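Local coordinates for phosphoglycerate kinase (Coxiella burnetii, PDB 4NG4), which catalyses the reversible transfer of a phosphoryl group between ATP and 3-phosphoglycerate in glycolysis, yielding ADP and 1,3-bisphosphoglycerate, at residues A188-G202 and L313-I326. Numbering follows the deposited sequence.
With ADP (adenosine-5'-diphosphate), chain E.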
loop_
_atom_site.group_PDB
_atom_site.type_symbol
_atom_site.label_atom_id
_atom_site.label_comp_id
_atom_site.label_asym_id
_atom_site.label_seq_id
_atom_site.Cartn_x
_atom_site.Cartn_y
_atom_site.Cartn_z
ATOM N N ALA A 188 4.079 -11.161 7.931
ATOM C CA ALA A 188 3.637 -12.122 6.937
ATOM C C ALA A 188 4.602 -12.270 5.777
ATOM O O ALA A 188 4.160 -12.600 4.666
ATOM C CB ALA A 188 2.267 -11.724 6.407
ATOM N N LEU A 189 5.897 -12.031 6.010
ATOM C CA LEU A 189 6.919 -12.172 4.948
ATOM C C LEU A 189 8.324 -12.623 5.401
ATOM O O LEU A 189 9.205 -12.777 4.562
ATOM C CB LEU A 189 7.064 -10.848 4.180
ATOM C CG LEU A 189 5.896 -10.327 3.335
ATOM C CD1 LEU A 189 6.371 -9.044 2.615
ATOM C CD2 LEU A 189 5.398 -11.393 2.334
ATOM N N GLU A 190 8.558 -12.806 6.698
ATOM C CA GLU A 190 9.885 -13.225 7.176
ATOM C C GLU A 190 9.826 -14.307 8.259
ATOM O O GLU A 190 10.852 -14.934 8.589
ATOM C CB GLU A 190 10.704 -12.021 7.674
ATOM C CG GLU A 190 11.513 -11.293 6.582
ATOM C CD GLU A 190 12.188 -9.999 7.101
ATOM O OE1 GLU A 190 13.049 -10.086 8.017
ATOM O OE2 GLU A 190 11.861 -8.901 6.590
ATOM N N ASN A 191 8.650 -14.487 8.849
ATOM C CA ASN A 191 8.308 -15.747 9.512
ATOM C C ASN A 191 6.792 -15.857 9.548
ATOM O O ASN A 191 6.157 -15.612 10.577
ATOM C CB ASN A 191 8.937 -15.860 10.900
ATOM C CG ASN A 191 10.224 -16.662 10.885
ATOM O OD1 ASN A 191 10.254 -17.811 10.426
ATOM N ND2 ASN A 191 11.300 -16.061 11.390
ATOM N N PRO A 192 6.203 -16.168 8.386
ATOM C CA PRO A 192 4.763 -16.338 8.309
ATOM C C PRO A 192 4.337 -17.606 9.024
ATOM O O PRO A 192 5.108 -18.569 9.084
ATOM C CB PRO A 192 4.506 -16.456 6.809
ATOM C CG PRO A 192 5.787 -16.943 6.226
ATOM C CD PRO A 192 6.871 -16.392 7.089
ATOM N N GLN A 193 3.135 -17.600 9.589
ATOM C CA GLN A 193 2.545 -18.835 10.072
ATOM C C GLN A 193 2.138 -19.620 8.825
ATOM O O GLN A 193 1.277 -19.184 8.086
ATOM C CB GLN A 193 1.353 -18.546 10.991
ATOM C CG GLN A 193 0.618 -19.797 11.510
ATOM C CD GLN A 193 1.553 -20.909 11.963
ATOM O OE1 GLN A 193 2.178 -20.818 13.029
ATOM N NE2 GLN A 193 1.654 -21.972 11.150
ATOM N N LYS A 194 2.802 -20.746 8.568
ATOM C CA LYS A 194 2.577 -21.519 7.340
ATOM C C LYS A 194 1.247 -22.293 7.380
ATOM O O LYS A 194 0.704 -22.536 8.444
ATOM C CB LYS A 194 3.746 -22.487 7.076
ATOM C CG LYS A 194 5.124 -21.806 6.929
ATOM C CD LYS A 194 6.026 -22.453 5.828
ATOM C CE LYS A 194 7.525 -22.236 6.107
ATOM N NZ LYS A 194 8.314 -21.895 4.889
ATOM N N PRO A 195 0.694 -22.643 6.212
ATOM C CA PRO A 195 1.090 -22.191 4.862
ATOM C C PRO A 195 0.815 -20.705 4.628
ATOM O O PRO A 195 -0.193 -20.183 5.113
ATOM C CB PRO A 195 0.227 -23.040 3.919
ATOM C CG PRO A 195 -0.757 -23.757 4.775
ATOM C CD PRO A 195 -0.192 -23.817 6.160
ATOM N N LEU A 196 1.732 -20.041 3.926
ATOM C CA LEU A 196 1.522 -18.686 3.457
ATOM C C LEU A 196 0.918 -18.782 2.072
ATOM O O LEU A 196 1.435 -19.518 1.238
ATOM C CB LEU A 196 2.847 -17.936 3.389
ATOM C CG LEU A 196 2.806 -16.535 2.773
ATOM C CD1 LEU A 196 2.052 -15.595 3.683
ATOM C CD2 LEU A 196 4.209 -16.021 2.499
ATOM N N VAL A 197 -0.167 -18.048 1.829
ATOM C CA VAL A 197 -0.759 -17.945 0.487
ATOM C C VAL A 197 -0.819 -16.500 0.008
ATOM O O VAL A 197 -1.152 -15.599 0.767
ATOM C CB VAL A 197 -2.181 -18.517 0.458
ATOM C CG1 VAL A 197 -2.779 -18.356 -0.921
ATOM C CG2 VAL A 197 -2.167 -19.968 0.853
ATOM N N ALA A 198 -0.509 -16.280 -1.259
ATOM C CA ALA A 198 -0.503 -14.939 -1.823
ATOM C C ALA A 198 -1.402 -14.922 -3.037
ATOM O O ALA A 198 -1.136 -15.626 -4.005
ATOM C CB ALA A 198 0.906 -14.548 -2.207
ATOM N N VAL A 199 -2.465 -14.126 -2.981
ATOM C CA VAL A 199 -3.360 -13.891 -4.125
ATOM C C VAL A 199 -2.973 -12.585 -4.808
ATOM O O VAL A 199 -2.848 -11.558 -4.153
ATOM C CB VAL A 199 -4.820 -13.781 -3.652
ATOM C CG1 VAL A 199 -5.770 -13.652 -4.818
ATOM C CG2 VAL A 199 -5.172 -14.981 -2.773
ATOM N N VAL A 200 -2.784 -12.621 -6.119
ATOM C CA VAL A 200 -2.300 -11.448 -6.858
ATOM C C VAL A 200 -3.129 -11.279 -8.132
ATOM O O VAL A 200 -3.082 -12.128 -9.027
ATOM C CB VAL A 200 -0.799 -11.596 -7.203
ATOM C CG1 VAL A 200 -0.347 -10.530 -8.231
ATOM C CG2 VAL A 200 0.029 -11.553 -5.924
ATOM N N GLY A 201 -3.901 -10.196 -8.186
ATOM C CA GLY A 201 -4.815 -9.932 -9.286
ATOM C C GLY A 201 -4.621 -8.541 -9.854
ATOM O O GLY A 201 -3.962 -7.692 -9.260
ATOM N N GLY A 202 -5.178 -8.308 -11.031
ATOM C CA GLY A 202 -4.987 -7.034 -11.683
ATOM C C GLY A 202 -5.041 -7.093 -13.187
ATOM O O GLY A 202 -5.218 -8.165 -13.778
ATOM N N LEU A 313 -7.701 -23.176 -0.190
ATOM C CA LEU A 313 -6.373 -22.691 0.180
ATOM C C LEU A 313 -6.439 -21.576 1.247
ATOM O O LEU A 313 -5.559 -21.494 2.126
ATOM C CB LEU A 313 -5.601 -22.224 -1.062
ATOM C CG LEU A 313 -5.365 -23.275 -2.155
ATOM C CD1 LEU A 313 -4.764 -22.686 -3.440
ATOM C CD2 LEU A 313 -4.509 -24.394 -1.618
ATOM N N MET A 314 -7.478 -20.737 1.177
ATOM C CA MET A 314 -7.691 -19.711 2.200
ATOM C C MET A 314 -8.035 -20.336 3.551
ATOM O O MET A 314 -7.495 -19.919 4.590
ATOM C CB MET A 314 -8.787 -18.715 1.792
ATOM C CG MET A 314 -8.467 -17.878 0.540
ATOM S SD MET A 314 -6.764 -17.333 0.402
ATOM C CE MET A 314 -6.543 -17.493 -1.367
ATOM N N ALA A 315 -8.933 -21.323 3.531
ATOM C CA ALA A 315 -9.388 -21.990 4.760
ATOM C C ALA A 315 -8.247 -22.737 5.485
ATOM O O ALA A 315 -8.207 -22.822 6.711
ATOM C CB ALA A 315 -10.532 -22.937 4.434
ATOM N N GLN A 316 -7.308 -23.248 4.698
ATOM C CA GLN A 316 -6.186 -24.014 5.212
ATOM C C GLN A 316 -4.994 -23.134 5.563
ATOM O O GLN A 316 -4.033 -23.609 6.168
ATOM C CB GLN A 316 -5.754 -25.025 4.158
ATOM C CG GLN A 316 -6.779 -26.101 3.886
ATOM C CD GLN A 316 -6.427 -26.957 2.681
ATOM O OE1 GLN A 316 -5.655 -26.537 1.799
ATOM N NE2 GLN A 316 -7.007 -28.162 2.624
ATOM N N ALA A 317 -5.052 -21.861 5.168
ATOM C CA ALA A 317 -3.915 -20.949 5.269
ATOM C C ALA A 317 -3.669 -20.517 6.699
ATOM O O ALA A 317 -4.614 -20.330 7.474
ATOM C CB ALA A 317 -4.140 -19.734 4.399
ATOM N N GLY A 318 -2.384 -20.377 7.037
ATOM C CA GLY A 318 -1.948 -19.763 8.296
ATOM C C GLY A 318 -1.706 -18.267 8.152
ATOM O O GLY A 318 -1.818 -17.529 9.129
ATOM N N THR A 319 -1.351 -17.832 6.938
ATOM C CA THR A 319 -1.162 -16.417 6.619
ATOM C C THR A 319 -1.647 -16.169 5.192
ATOM O O THR A 319 -1.543 -17.069 4.349
ATOM C CB THR A 319 0.324 -16.005 6.692
ATOM O OG1 THR A 319 0.868 -16.382 7.961
ATOM C CG2 THR A 319 0.480 -14.503 6.483
ATOM N N ILE A 320 -2.164 -14.964 4.924
ATOM C CA ILE A 320 -2.641 -14.597 3.584
ATOM C C ILE A 320 -2.236 -13.166 3.184
ATOM O O ILE A 320 -2.327 -12.237 3.982
ATOM C CB ILE A 320 -4.166 -14.735 3.481
ATOM C CG1 ILE A 320 -4.608 -16.181 3.779
ATOM C CG2 ILE A 320 -4.628 -14.309 2.106
ATOM C CD1 ILE A 320 -6.116 -16.395 3.785
ATOM N N VAL A 321 -1.781 -12.998 1.943
ATOM C CA VAL A 321 -1.421 -11.673 1.420
ATOM C C VAL A 321 -2.176 -11.487 0.110
ATOM O O VAL A 321 -1.972 -12.243 -0.809
ATOM C CB VAL A 321 0.114 -11.538 1.191
ATOM C CG1 VAL A 321 0.470 -10.158 0.710
ATOM C CG2 VAL A 321 0.875 -11.822 2.464
ATOM N N TRP A 322 -3.053 -10.496 0.018
ATOM C CA TRP A 322 -3.932 -10.382 -1.148
ATOM C C TRP A 322 -3.978 -8.963 -1.729
ATOM O O TRP A 322 -4.362 -8.018 -1.051
ATOM C CB TRP A 322 -5.327 -10.864 -0.781
ATOM C CG TRP A 322 -6.384 -10.526 -1.769
ATOM C CD1 TRP A 322 -6.264 -10.472 -3.131
ATOM C CD2 TRP A 322 -7.742 -10.204 -1.479
ATOM N NE1 TRP A 322 -7.463 -10.115 -3.699
ATOM C CE2 TRP A 322 -8.386 -9.953 -2.703
ATOM C CE3 TRP A 322 -8.473 -10.089 -0.304
ATOM C CZ2 TRP A 322 -9.728 -9.597 -2.777
ATOM C CZ3 TRP A 322 -9.807 -9.727 -0.383
ATOM C CH2 TRP A 322 -10.416 -9.482 -1.608
ATOM N N ASN A 323 -3.583 -8.855 -3.000
ATOM C CA ASN A 323 -3.514 -7.615 -3.736
ATOM C C ASN A 323 -4.106 -7.789 -5.113
ATOM O O ASN A 323 -3.448 -8.311 -6.010
ATOM C CB ASN A 323 -2.061 -7.187 -3.890
ATOM C CG ASN A 323 -1.889 -6.059 -4.895
ATOM O OD1 ASN A 323 -0.973 -6.086 -5.722
ATOM N ND2 ASN A 323 -2.781 -5.075 -4.846
ATOM N N GLY A 324 -5.346 -7.357 -5.284
ATOM C CA GLY A 324 -5.977 -7.331 -6.600
ATOM C C GLY A 324 -7.211 -8.209 -6.713
ATOM O O GLY A 324 -7.170 -9.407 -6.389
ATOM N N PRO A 325 -8.322 -7.632 -7.195
ATOM C CA PRO A 325 -9.539 -8.424 -7.404
ATOM C C PRO A 325 -9.369 -9.395 -8.575
ATOM O O PRO A 325 -8.649 -9.089 -9.541
ATOM C CB PRO A 325 -10.586 -7.375 -7.725
ATOM C CG PRO A 325 -9.809 -6.282 -8.410
ATOM C CD PRO A 325 -8.417 -6.301 -7.819
ATOM N N ILE A 326 -10.026 -10.553 -8.475
ATOM C CA ILE A 326 -9.820 -11.670 -9.412
ATOM C C ILE A 326 -10.924 -11.776 -10.473
ATOM O O ILE A 326 -10.936 -12.715 -11.279
ATOM C CB ILE A 326 -9.649 -13.009 -8.669
ATOM C CG1 ILE A 326 -10.863 -13.315 -7.789
ATOM C CG2 ILE A 326 -8.372 -12.990 -7.819
ATOM C CD1 ILE A 326 -11.797 -14.306 -8.383
HETATM P PB ADP E . -5.387 -3.244 -7.087
HETATM O O1B ADP E . -6.489 -3.701 -6.164
HETATM O O2B ADP E . -5.485 -1.778 -7.459
HETATM O O3B ADP E . -4.006 -3.696 -6.675
HETATM P PA ADP E . -4.933 -3.858 -9.853
HETATM O O1A ADP E . -4.491 -2.420 -9.967
HETATM O O2A ADP E . -3.885 -4.928 -10.011
HETATM O O3A ADP E . -5.680 -4.094 -8.435
HETATM O "O5'" ADP E . -6.085 -4.063 -10.975
HETATM C "C5'" ADP E . -7.454 -4.332 -10.642
HETATM C "C4'" ADP E . -8.387 -3.760 -11.699
HETATM O "O4'" ADP E . -8.288 -4.543 -12.895
HETATM C "C3'" ADP E . -9.848 -3.774 -11.244
HETATM O "O3'" ADP E . -10.396 -2.448 -11.235
HETATM C "C2'" ADP E . -10.566 -4.707 -12.213
HETATM O "O2'" ADP E . -11.809 -4.179 -12.684
HETATM C "C1'" ADP E . -9.588 -4.927 -13.368
HETATM N N9 ADP E . -9.628 -6.344 -13.858
HETATM C C8 ADP E . -9.348 -7.459 -13.142
HETATM N N7 ADP E . -9.504 -8.568 -13.912
HETATM C C5 ADP E . -9.885 -8.177 -15.145
HETATM C C6 ADP E . -10.215 -8.834 -16.434
HETATM N N6 ADP E . -10.173 -10.182 -16.578
HETATM N N1 ADP E . -10.559 -8.031 -17.473
HETATM C C2 ADP E . -10.619 -6.681 -17.381
HETATM N N3 ADP E . -10.336 -6.025 -16.240
HETATM C C4 ADP E . -9.970 -6.702 -15.109
#
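With chi1 at -53°, Thr-319 sets OG1 beside its own backbone N and CG2 anti to it, and the two branches then part ways. OG1 donates to Gln-193 O at 2.8 Å, tilted from that carbonyl's plane, while CG2 meets Ala-188 CB and, at 3.4 Å, Leu-196 CD1. Just beyond, Pro-195, entered through a cis peptide, offers its carbonyl O to two donors, Gly-318 N (2.9 Å) and Thr-319 N. From there strands 196-202 and 319-323 run parallel, their segment axes 8° apart, in the alternating ladder of a parallel sheet: Val-197 and Val-199 each give N-H to one residue of the partner strand and accept from the residue two further on, as in Val-197 N to Thr-319 O and Val-321 N to Val-197 O (2.9 Å). Gly-201 N to Asn-323 O, nearly straight at 171°, is the last of these bonds.

On the face with Val-197 and Val-199, helix 304-316 packs through Met-314, whose bent chain turns back toward Val-197, though the placement of its CE is doubtful. Val-199 lies alongside Trp-322, CG1 to CD1 3.6 Å, and the indole NE1 donates to Gly-324 O at 2.8 Å; that oxygen lies near the ring plane, although NE1 sits above the carbonyl plane, and the bond should limit the ring's rotation.

These are neighbouring interior strands of the Rossmann-like nucleotide-binding domain, and their C-terminal ends open onto ADP. Asn-323 ND2 makes a weak bond to ADP O3B (2.6 Å) and also donates to Gly-355 O; its OD1 accepts from Lys-208, which also binds ADP and Gly-201 O. Lys-208 and the amide thus bring positive charge and an N-H to the phosphates, probably easing the diphosphate's negative charge.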